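Local coordinates for erythrocyte binding antigen 140 (Plasmodium falciparum, PDB 4GF2), which probably binds a receptor on the host red-cell surface during erythrocyte invasion, through the region of two Duffy binding-like domains that this chain comprises, at residues 104-109 against 177-182; 181-186 against 231-236; 238-243 against 250-255. The protein carries 3 engineered substitutions. All blocks are in the same frame, centred on the assembly; numbering follows the deposited sequence.

Contact 1: 104-109 against 177-182; sequences DDMDFG and NLWIKE
Met106 lays its terminal methyl over one face of the Trp179 indole, off toward the rim of the six-membered ring, with CE 3.3 Å from CE3. This Met-aromatic contact joins the loop between helices 83-101 and 110-127 to helix 175-202, inside the first Duffy binding-like domain of the antigen. The two side chains come at each other from opposite directions. Met106 bends at its last torsion (chi3 -74°), which turns the methyl onto the indole, while its CB lies on the same side, beyond the rim, 3.9 Å from Trp179 CZ3. The sulfur sits obliquely to the ring, SD 5.0 Å from the centroid of the six-membered ring, and the methyl makes the closer contact. An unbranched, pliable chain suits this place, for it can follow a broad flat surface.

The loop is shaped by an Asx turn: Asp107 N donates to Asp105 OD1 at 2.8 Å, reaching the oxygen from above the carboxylate plane. A short aspartate can reach the backbone N-H two residues on in this way, and the turn sets Asp107 N 4.0 Å from CH2 of Trp179. Gln175, just ahead of 177-182, binds the loop from the helix side by taking the N-H of Met106 and giving its amide to Asp105 OD1. Lys40 forms salt bridges with both Asp105 and Asp107, while Thr112 also bonds Asp107 OD2. The indole N-H is satisfied too: buried Trp179 directs NE1 to OD1 of Asp96 on helix 83-101.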
loop_
_atom_site.group_PDB
_atom_site.type_symbol
_atom_site.label_atom_id
_atom_site.label_comp_id
_atom_site.label_asym_id
_atom_site.label_seq_id
_atom_site.Cartn_x
_atom_site.Cartn_y
_atom_site.Cartn_z
ATOM N N ASP A 104 9.792 8.552 40.884
ATOM C CA ASP A 104 10.419 8.080 39.652
ATOM C C ASP A 104 9.354 7.502 38.725
ATOM O O ASP A 104 9.283 6.292 38.515
ATOM C CB ASP A 104 11.493 7.035 39.956
ATOM C CG ASP A 104 12.158 6.499 38.699
ATOM O OD1 ASP A 104 12.186 7.225 37.685
ATOM O OD2 ASP A 104 12.648 5.348 38.723
ATOM N N ASP A 105 8.525 8.380 38.173
ATOM C CA ASP A 105 7.376 7.955 37.386
ATOM C C ASP A 105 7.213 8.804 36.130
ATOM O O ASP A 105 7.171 10.032 36.201
ATOM C CB ASP A 105 6.111 8.049 38.236
ATOM C CG ASP A 105 4.945 7.303 37.627
ATOM O OD1 ASP A 105 5.067 6.851 36.468
ATOM O OD2 ASP A 105 3.904 7.170 38.307
ATOM N N MET A 106 7.121 8.142 34.981
ATOM C CA MET A 106 6.898 8.829 33.712
ATOM C C MET A 106 5.404 9.028 33.447
ATOM O O MET A 106 5.015 9.905 32.676
ATOM C CB MET A 106 7.530 8.039 32.566
ATOM C CG MET A 106 9.049 8.072 32.563
ATOM S SD MET A 106 9.779 6.812 31.500
ATOM C CE MET A 106 9.496 5.340 32.477
ATOM N N ASP A 107 4.577 8.209 34.093
ATOM C CA ASP A 107 3.124 8.310 33.977
ATOM C C ASP A 107 2.629 9.575 34.677
ATOM O O ASP A 107 3.141 9.948 35.730
ATOM C CB ASP A 107 2.474 7.060 34.579
ATOM C CG ASP A 107 0.956 7.114 34.565
ATOM O OD1 ASP A 107 0.371 7.727 33.646
ATOM O OD2 ASP A 107 0.350 6.523 35.485
ATOM N N PHE A 108 1.636 10.236 34.087
ATOM C CA PHE A 108 1.175 11.525 34.595
ATOM C C PHE A 108 -0.309 11.755 34.314
ATOM O O PHE A 108 -0.966 10.943 33.666
ATOM C CB PHE A 108 1.980 12.647 33.946
ATOM C CG PHE A 108 1.627 12.884 32.505
ATOM C CD1 PHE A 108 2.162 12.090 31.504
ATOM C CD2 PHE A 108 0.751 13.897 32.152
ATOM C CE1 PHE A 108 1.836 12.306 30.177
ATOM C CE2 PHE A 108 0.421 14.119 30.828
ATOM C CZ PHE A 108 0.963 13.323 29.840
ATOM N N GLY A 109 -0.823 12.882 34.799
ATOM C CA GLY A 109 -2.216 13.240 34.604
ATOM C C GLY A 109 -3.180 12.340 35.352
ATOM O O GLY A 109 -2.775 11.371 35.993
ATOM N N ASN A 177 13.977 1.087 33.092
ATOM C CA ASN A 177 14.583 -0.214 32.852
ATOM C C ASN A 177 13.501 -1.291 32.894
ATOM O O ASN A 177 13.410 -2.137 32.001
ATOM C CB ASN A 177 15.677 -0.506 33.884
ATOM C CG ASN A 177 16.822 0.503 33.832
ATOM O OD1 ASN A 177 16.621 1.681 33.524
ATOM N ND2 ASN A 177 18.031 0.040 34.133
ATOM N N LEU A 178 12.667 -1.237 33.928
ATOM C CA LEU A 178 11.583 -2.197 34.090
ATOM C C LEU A 178 10.564 -2.083 32.959
ATOM O O LEU A 178 10.062 -3.094 32.475
ATOM C CB LEU A 178 10.890 -2.005 35.441
ATOM C CG LEU A 178 11.762 -2.269 36.671
ATOM C CD1 LEU A 178 11.021 -1.932 37.960
ATOM C CD2 LEU A 178 12.232 -3.711 36.689
ATOM N N TRP A 179 10.265 -0.860 32.528
ATOM C CA TRP A 179 9.282 -0.663 31.462
ATOM C C TRP A 179 9.793 -1.203 30.133
ATOM O O TRP A 179 9.064 -1.878 29.409
ATOM C CB TRP A 179 8.903 0.809 31.320
ATOM C CG TRP A 179 7.893 1.262 32.325
ATOM C CD1 TRP A 179 7.527 0.615 33.471
ATOM C CD2 TRP A 179 7.107 2.459 32.273
ATOM N NE1 TRP A 179 6.569 1.341 34.139
ATOM C CE2 TRP A 179 6.293 2.476 33.423
ATOM C CE3 TRP A 179 7.017 3.521 31.369
ATOM C CZ2 TRP A 179 5.401 3.511 33.690
ATOM C CZ3 TRP A 179 6.133 4.550 31.639
ATOM C CH2 TRP A 179 5.338 4.538 32.789
ATOM N N ILE A 180 11.050 -0.916 29.816
ATOM C CA ILE A 180 11.647 -1.426 28.588
ATOM C C ILE A 180 11.563 -2.956 28.556
ATOM O O ILE A 180 11.162 -3.544 27.553
ATOM C CB ILE A 180 13.108 -0.954 28.436
ATOM C CG1 ILE A 180 13.135 0.515 27.999
ATOM C CG2 ILE A 180 13.847 -1.802 27.415
ATOM C CD1 ILE A 180 14.526 1.090 27.812
ATOM N N LYS A 181 11.924 -3.592 29.666
ATOM C CA LYS A 181 11.878 -5.046 29.765
ATOM C C LYS A 181 10.464 -5.567 29.541
ATOM O O LYS A 181 10.256 -6.529 28.798
ATOM C CB LYS A 181 12.373 -5.501 31.139
ATOM C CG LYS A 181 13.887 -5.557 31.290
ATOM C CD LYS A 181 14.280 -5.359 32.745
ATOM C CE LYS A 181 15.513 -6.142 33.117
ATOM N NZ LYS A 181 15.827 -5.962 34.562
ATOM N N GLU A 182 9.496 -4.941 30.206
ATOM C CA GLU A 182 8.103 -5.348 30.091
ATOM C C GLU A 182 7.644 -5.175 28.649
ATOM O O GLU A 182 7.058 -6.083 28.061
ATOM C CB GLU A 182 7.209 -4.528 31.032
ATOM C CG GLU A 182 5.726 -4.915 30.968
ATOM C CD GLU A 182 4.835 -4.045 31.840
ATOM O OE1 GLU A 182 5.330 -3.045 32.401
ATOM O OE2 GLU A 182 3.631 -4.366 31.966
#

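Contact 2: 181-186 against 231-236; sequences KEWNEN and TQMEVL. With GOL (glycerol), chain G.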
loop_
_atom_site.group_PDB
_atom_site.type_symbol
_atom_site.label_atom_id
_atom_site.label_comp_id
_atom_site.label_asym_id
_atom_site.label_seq_id
_atom_site.Cartn_x
_atom_site.Cartn_y
_atom_site.Cartn_z
ATOM N N LYS A 181 11.924 -3.592 29.666
ATOM C CA LYS A 181 11.878 -5.046 29.765
ATOM C C LYS A 181 10.464 -5.567 29.541
ATOM O O LYS A 181 10.256 -6.529 28.798
ATOM C CB LYS A 181 12.373 -5.501 31.139
ATOM C CG LYS A 181 13.887 -5.557 31.290
ATOM C CD LYS A 181 14.280 -5.359 32.745
ATOM C CE LYS A 181 15.513 -6.142 33.117
ATOM N NZ LYS A 181 15.827 -5.962 34.562
ATOM N N GLU A 182 9.496 -4.941 30.206
ATOM C CA GLU A 182 8.103 -5.348 30.091
ATOM C C GLU A 182 7.644 -5.175 28.649
ATOM O O GLU A 182 7.058 -6.083 28.061
ATOM C CB GLU A 182 7.209 -4.528 31.032
ATOM C CG GLU A 182 5.726 -4.915 30.968
ATOM C CD GLU A 182 4.835 -4.045 31.840
ATOM O OE1 GLU A 182 5.330 -3.045 32.401
ATOM O OE2 GLU A 182 3.631 -4.366 31.966
ATOM N N TRP A 183 7.927 -4.007 28.083
ATOM C CA TRP A 183 7.531 -3.705 26.713
ATOM C C TRP A 183 8.123 -4.717 25.742
ATOM O O TRP A 183 7.438 -5.194 24.835
ATOM C CB TRP A 183 7.975 -2.295 26.323
ATOM C CG TRP A 183 7.565 -1.935 24.942
ATOM C CD1 TRP A 183 6.453 -1.244 24.572
ATOM C CD2 TRP A 183 8.255 -2.265 23.734
ATOM N NE1 TRP A 183 6.407 -1.116 23.208
ATOM C CE2 TRP A 183 7.503 -1.736 22.668
ATOM C CE3 TRP A 183 9.435 -2.956 23.449
ATOM C CZ2 TRP A 183 7.891 -1.875 21.339
ATOM C CZ3 TRP A 183 9.822 -3.093 22.130
ATOM C CH2 TRP A 183 9.052 -2.557 21.091
ATOM N N ASN A 184 9.399 -5.040 25.932
ATOM C CA ASN A 184 10.070 -6.021 25.091
ATOM C C ASN A 184 9.336 -7.356 25.106
ATOM O O ASN A 184 9.137 -7.973 24.058
ATOM C CB ASN A 184 11.514 -6.221 25.548
ATOM C CG ASN A 184 12.289 -7.163 24.642
ATOM O OD1 ASN A 184 12.043 -7.231 23.437
ATOM N ND2 ASN A 184 13.229 -7.898 25.220
ATOM N N GLU A 185 8.929 -7.798 26.291
ATOM C CA GLU A 185 8.190 -9.050 26.426
ATOM C C GLU A 185 6.806 -8.951 25.783
ATOM O O GLU A 185 6.389 -9.853 25.061
ATOM C CB GLU A 185 8.065 -9.450 27.898
ATOM C CG GLU A 185 9.378 -9.897 28.524
ATOM C CD GLU A 185 9.277 -10.102 30.029
ATOM O OE1 GLU A 185 8.501 -9.373 30.685
ATOM O OE2 GLU A 185 9.974 -10.995 30.557
ATOM N N ASN A 186 6.094 -7.857 26.041
ATOM C CA ASN A 186 4.790 -7.652 25.427
ATOM C C ASN A 186 4.920 -7.719 23.909
ATOM O O ASN A 186 4.059 -8.267 23.219
ATOM C CB ASN A 186 4.189 -6.298 25.824
ATOM C CG ASN A 186 3.914 -6.172 27.322
ATOM O OD1 ASN A 186 3.871 -5.058 27.854
ATOM N ND2 ASN A 186 3.716 -7.298 28.001
ATOM N N THR A 231 7.989 3.055 16.760
ATOM C CA THR A 231 7.942 4.407 17.302
ATOM C C THR A 231 7.970 4.332 18.827
ATOM O O THR A 231 8.632 5.136 19.483
ATOM C CB THR A 231 6.692 5.193 16.825
ATOM O OG1 THR A 231 5.507 4.631 17.398
ATOM C CG2 THR A 231 6.580 5.169 15.302
ATOM N N GLN A 232 7.269 3.347 19.384
ATOM C CA GLN A 232 7.219 3.168 20.831
ATOM C C GLN A 232 8.609 2.915 21.398
ATOM O O GLN A 232 9.022 3.563 22.362
ATOM C CB GLN A 232 6.286 2.011 21.204
ATOM C CG GLN A 232 4.806 2.364 21.148
ATOM C CD GLN A 232 3.908 1.199 21.528
ATOM O OE1 GLN A 232 4.378 0.081 21.750
ATOM N NE2 GLN A 232 2.608 1.457 21.606
ATOM N N MET A 233 9.335 1.977 20.798
ATOM C CA MET A 233 10.650 1.625 21.306
ATOM C C MET A 233 11.609 2.802 21.174
ATOM O O MET A 233 12.457 3.012 22.035
ATOM C CB MET A 233 11.214 0.398 20.590
ATOM C CG MET A 233 12.248 -0.356 21.424
ATOM S SD MET A 233 13.007 -1.745 20.562
ATOM C CE MET A 233 14.040 -0.889 19.386
ATOM N N GLU A 234 11.472 3.573 20.101
ATOM C CA GLU A 234 12.297 4.762 19.927
ATOM C C GLU A 234 12.152 5.664 21.148
ATOM O O GLU A 234 13.142 6.043 21.769
ATOM C CB GLU A 234 11.910 5.518 18.655
ATOM C CG GLU A 234 12.383 4.849 17.374
ATOM C CD GLU A 234 11.850 5.530 16.127
ATOM O OE1 GLU A 234 11.291 6.641 16.246
ATOM O OE2 GLU A 234 11.990 4.955 15.027
ATOM N N VAL A 235 10.914 5.993 21.496
ATOM C CA VAL A 235 10.649 6.818 22.666
ATOM C C VAL A 235 11.331 6.239 23.899
ATOM O O VAL A 235 12.144 6.899 24.542
ATOM C CB VAL A 235 9.140 6.917 22.943
ATOM C CG1 VAL A 235 8.883 7.445 24.353
ATOM C CG2 VAL A 235 8.470 7.797 21.899
ATOM N N LEU A 236 10.993 4.997 24.217
ATOM C CA LEU A 236 11.508 4.341 25.412
ATOM C C LEU A 236 13.033 4.304 25.417
ATOM O O LEU A 236 13.663 4.507 26.455
ATOM C CB LEU A 236 10.950 2.918 25.518
ATOM C CG LEU A 236 9.435 2.807 25.720
ATOM C CD1 LEU A 236 8.971 1.353 25.651
ATOM C CD2 LEU A 236 9.033 3.431 27.047
HETATM C C1 GOL G . 0.911 -5.728 23.256
HETATM O O1 GOL G . 1.400 -7.037 23.450
HETATM C C2 GOL G . 1.868 -4.937 22.372
HETATM O O2 GOL G . 3.202 -5.226 22.732
HETATM C C3 GOL G . 1.596 -3.441 22.514
HETATM O O3 GOL G . 2.488 -2.710 21.698
#
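Trp183 dominates this meeting of two nearly antiparallel helices, 175-202 and 213-242, whose short segments run at 166° to each other with axes 11.3 Å apart. At that spacing a large flat side chain is well suited to bridge the gap, and the indole does so. CG of Trp183 stands anti to its own backbone nitrogen (chi1 -179°), which sets the indole between the two helices. Leu236 places CD1 over the five-membered ring of Trp183 in a CH-pi contact, 3.9 Å from its centroid. At the far end of the indole, Met233 crosses at about a right angle: Met233 CB comes 3.7 Å from Trp183 CH2, and SD lies obliquely 4.8 Å from the centroid of the six-membered ring.

The polar edge is met by Gln232, whose extended chain brings OE1 to within 2.8 Å of Trp183 NE1. The N-H points almost directly at the oxygen (176°), which lies practically in the indole plane, though the donor is tilted from the carbonyl plane of Gln232. Trp23, from strand 23-27, packs edge-to-face with Trp183. A glycerol, probably from the crystallisation liquor, donates a hydrogen bond from O1 to Asn186 O and only a weak one from O3 to Gln232 OE1. The chemistry thus divides round one ring: carbon and sulfur pack on the indole with looser directional demands, while the single straight N-H bond satisfies a buried donor and limits rotation of the ring.

Contact 3: 238-243 against 250-255; sequences NLYKKK and NNFLND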
loop_
_atom_site.group_PDB
_atom_site.type_symbol
_atom_site.label_atom_id
_atom_site.label_comp_id
_atom_site.label_asym_id
_atom_site.label_seq_id
_atom_site.Cartn_x
_atom_site.Cartn_y
_atom_site.Cartn_z
ATOM N N ASN A 238 15.136 6.289 23.808
ATOM C CA ASN A 238 15.691 7.628 23.951
ATOM C C ASN A 238 15.583 8.091 25.396
ATOM O O ASN A 238 16.493 8.732 25.921
ATOM C CB ASN A 238 14.973 8.614 23.030
ATOM C CG ASN A 238 15.143 8.269 21.563
ATOM O OD1 ASN A 238 16.062 7.541 21.186
ATOM N ND2 ASN A 238 14.256 8.796 20.725
ATOM N N LEU A 239 14.470 7.755 26.040
ATOM C CA LEU A 239 14.266 8.102 27.441
ATOM C C LEU A 239 15.305 7.422 28.329
ATOM O O LEU A 239 15.696 7.961 29.366
ATOM C CB LEU A 239 12.854 7.719 27.887
ATOM C CG LEU A 239 11.741 8.597 27.312
ATOM C CD1 LEU A 239 10.384 8.022 27.650
ATOM C CD2 LEU A 239 11.853 10.025 27.830
ATOM N N TYR A 240 15.756 6.241 27.922
ATOM C CA TYR A 240 16.802 5.551 28.659
ATOM C C TYR A 240 18.085 6.370 28.626
ATOM O O TYR A 240 18.613 6.752 29.670
ATOM C CB TYR A 240 17.052 4.158 28.084
ATOM C CG TYR A 240 18.079 3.375 28.865
ATOM C CD1 TYR A 240 17.758 2.801 30.088
ATOM C CD2 TYR A 240 19.370 3.215 28.385
ATOM C CE1 TYR A 240 18.693 2.087 30.809
ATOM C CE2 TYR A 240 20.313 2.500 29.101
ATOM C CZ TYR A 240 19.968 1.939 30.310
ATOM O OH TYR A 240 20.903 1.228 31.021
ATOM N N LYS A 241 18.575 6.642 27.422
ATOM C CA LYS A 241 19.789 7.430 27.248
ATOM C C LYS A 241 19.684 8.749 28.004
ATOM O O LYS A 241 20.603 9.137 28.724
ATOM C CB LYS A 241 20.037 7.698 25.762
ATOM C CG LYS A 241 20.447 6.466 24.970
ATOM C CD LYS A 241 20.372 6.715 23.471
ATOM C CE LYS A 241 20.822 5.497 22.679
ATOM N NZ LYS A 241 20.494 5.611 21.230
ATOM N N LYS A 242 18.552 9.426 27.846
ATOM C CA LYS A 242 18.342 10.730 28.463
ATOM C C LYS A 242 18.435 10.664 29.984
ATOM O O LYS A 242 18.888 11.609 30.625
ATOM C CB LYS A 242 16.981 11.296 28.053
ATOM C CG LYS A 242 16.608 12.567 28.790
ATOM C CD LYS A 242 15.362 13.209 28.214
ATOM C CE LYS A 242 15.037 14.505 28.941
ATOM N NZ LYS A 242 13.881 15.218 28.334
ATOM N N LYS A 243 18.004 9.548 30.559
ATOM C CA LYS A 243 18.038 9.380 32.006
ATOM C C LYS A 243 19.399 8.878 32.482
ATOM O O LYS A 243 19.604 8.650 33.676
ATOM C CB LYS A 243 16.934 8.423 32.455
ATOM C CG LYS A 243 15.538 9.024 32.392
ATOM C CD LYS A 243 14.473 7.977 32.669
ATOM C CE LYS A 243 13.096 8.603 32.831
ATOM N NZ LYS A 243 12.946 9.325 34.127
ATOM N N ASN A 250 25.785 0.586 30.857
ATOM C CA ASN A 250 25.894 -0.860 31.046
ATOM C C ASN A 250 25.332 -1.682 29.892
ATOM O O ASN A 250 24.884 -2.811 30.087
ATOM C CB ASN A 250 25.208 -1.271 32.349
ATOM C CG ASN A 250 25.828 -0.614 33.561
ATOM O OD1 ASN A 250 26.675 0.269 33.436
ATOM N ND2 ASN A 250 25.408 -1.041 34.746
ATOM N N ASN A 251 25.358 -1.118 28.690
ATOM C CA ASN A 251 24.929 -1.840 27.496
ATOM C C ASN A 251 23.518 -2.395 27.615
ATOM O O ASN A 251 23.148 -3.326 26.898
ATOM C CB ASN A 251 25.896 -2.987 27.201
ATOM C CG ASN A 251 27.329 -2.523 27.090
ATOM O OD1 ASN A 251 27.754 -2.024 26.048
ATOM N ND2 ASN A 251 28.087 -2.684 28.169
ATOM N N PHE A 252 22.729 -1.824 28.518
ATOM C CA PHE A 252 21.363 -2.281 28.718
ATOM C C PHE A 252 20.647 -2.426 27.381
ATOM O O PHE A 252 20.166 -3.508 27.040
ATOM C CB PHE A 252 20.602 -1.312 29.625
ATOM C CG PHE A 252 19.195 -1.741 29.926
ATOM C CD1 PHE A 252 18.949 -2.852 30.713
ATOM C CD2 PHE A 252 18.117 -1.031 29.423
ATOM C CE1 PHE A 252 17.654 -3.248 30.992
ATOM C CE2 PHE A 252 16.824 -1.421 29.701
ATOM C CZ PHE A 252 16.591 -2.532 30.486
ATOM N N LEU A 253 20.584 -1.340 26.619
ATOM C CA LEU A 253 19.885 -1.358 25.336
ATOM C C LEU A 253 20.569 -2.314 24.369
ATOM O O LEU A 253 19.911 -3.108 23.697
ATOM C CB LEU A 253 19.821 0.047 24.731
ATOM C CG LEU A 253 19.085 1.086 25.577
ATOM C CD1 LEU A 253 19.199 2.466 24.954
ATOM C CD2 LEU A 253 17.626 0.693 25.759
ATOM N N ASN A 254 21.895 -2.235 24.310
ATOM C CA ASN A 254 22.678 -3.096 23.433
ATOM C C ASN A 254 22.440 -4.573 23.732
ATOM O O ASN A 254 21.986 -5.325 22.867
ATOM C CB ASN A 254 24.167 -2.773 23.564
ATOM C CG ASN A 254 25.040 -3.715 22.760
ATOM O OD1 ASN A 254 25.726 -4.572 23.317
ATOM N ND2 ASN A 254 25.014 -3.564 21.440
ATOM N N ASP A 255 22.751 -4.982 24.959
ATOM C CA ASP A 255 22.499 -6.349 25.407
ATOM C C ASP A 255 21.101 -6.798 24.998
ATOM O O ASP A 255 20.930 -7.875 24.429
ATOM C CB ASP A 255 22.645 -6.453 26.926
ATOM C CG ASP A 255 24.062 -6.199 27.397
ATOM O OD1 ASP A 255 25.006 -6.534 26.653
ATOM O OD2 ASP A 255 24.231 -5.669 28.515
#
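Segment 238-243 lies at the C-terminal part of helix 213-242 and 250-255 leads into helix 252-259, the chain folding back so that Tyr240 and Leu253 have the nearest CA atoms, 8.3 Å apart. Asn250 and Asn251 both have positive phi values, in the left-handed region that asparagine tolerates better than most residues. Although Asn251 holds the N-cap position, its side chain makes no capping bond; Asp248 instead accepts from the N-H groups of Leu253 and Asn254 in the first turn.

Between the segments lies the Tyr240 ring, reaching across with CG anti to the backbone nitrogen (chi1 -177°). Phe252 approaches over one of its faces, CD2 standing 3.5 Å from CE1 of Tyr240. The ring planes are inclined by 30° and slid so far apart, with centroids 5.0 Å distant, that the two rings barely overlap. Leu253 slides past the tyrosine in the opposite direction, bringing CD1 to 3.5 Å from Tyr240 CD2. Leu253 CD1 also lies 4.1 Å from Lys241 CE, so the lysine adds hydrocarbon at the margin of the contact.

Tyr240 OH bonds the carbonyl oxygen of Lys249 in the connecting loop. Tyrosine therefore does two jobs here: its ring supplies apolar surface for both partners, and its hydroxyl ties the far end of that ring to the loop's backbone.

Contact 2 is the buried one of the three; contacts 1 and 3 are partly buried. Helix 175-202 serves contacts 1 and 2 on successive turns, sharing Lys181 and Glu182, whereas helix 213-242 serves contacts 2 and 3. Ile180, on the same helix as Trp179, packs against both other contacts: its CD1 lies 3.8 Å from Leu236 O and 3.7 Å from Leu253 CD2. Each contact centres on an aromatic ring, but the surroundings differ. Contact 2 carries a hydrogen bond between its segments; in contact 1 the loop carboxylates have polar partners from outside the two segments; and in contact 3 the meeting is apolar, with the polar bonds made to the connecting loop.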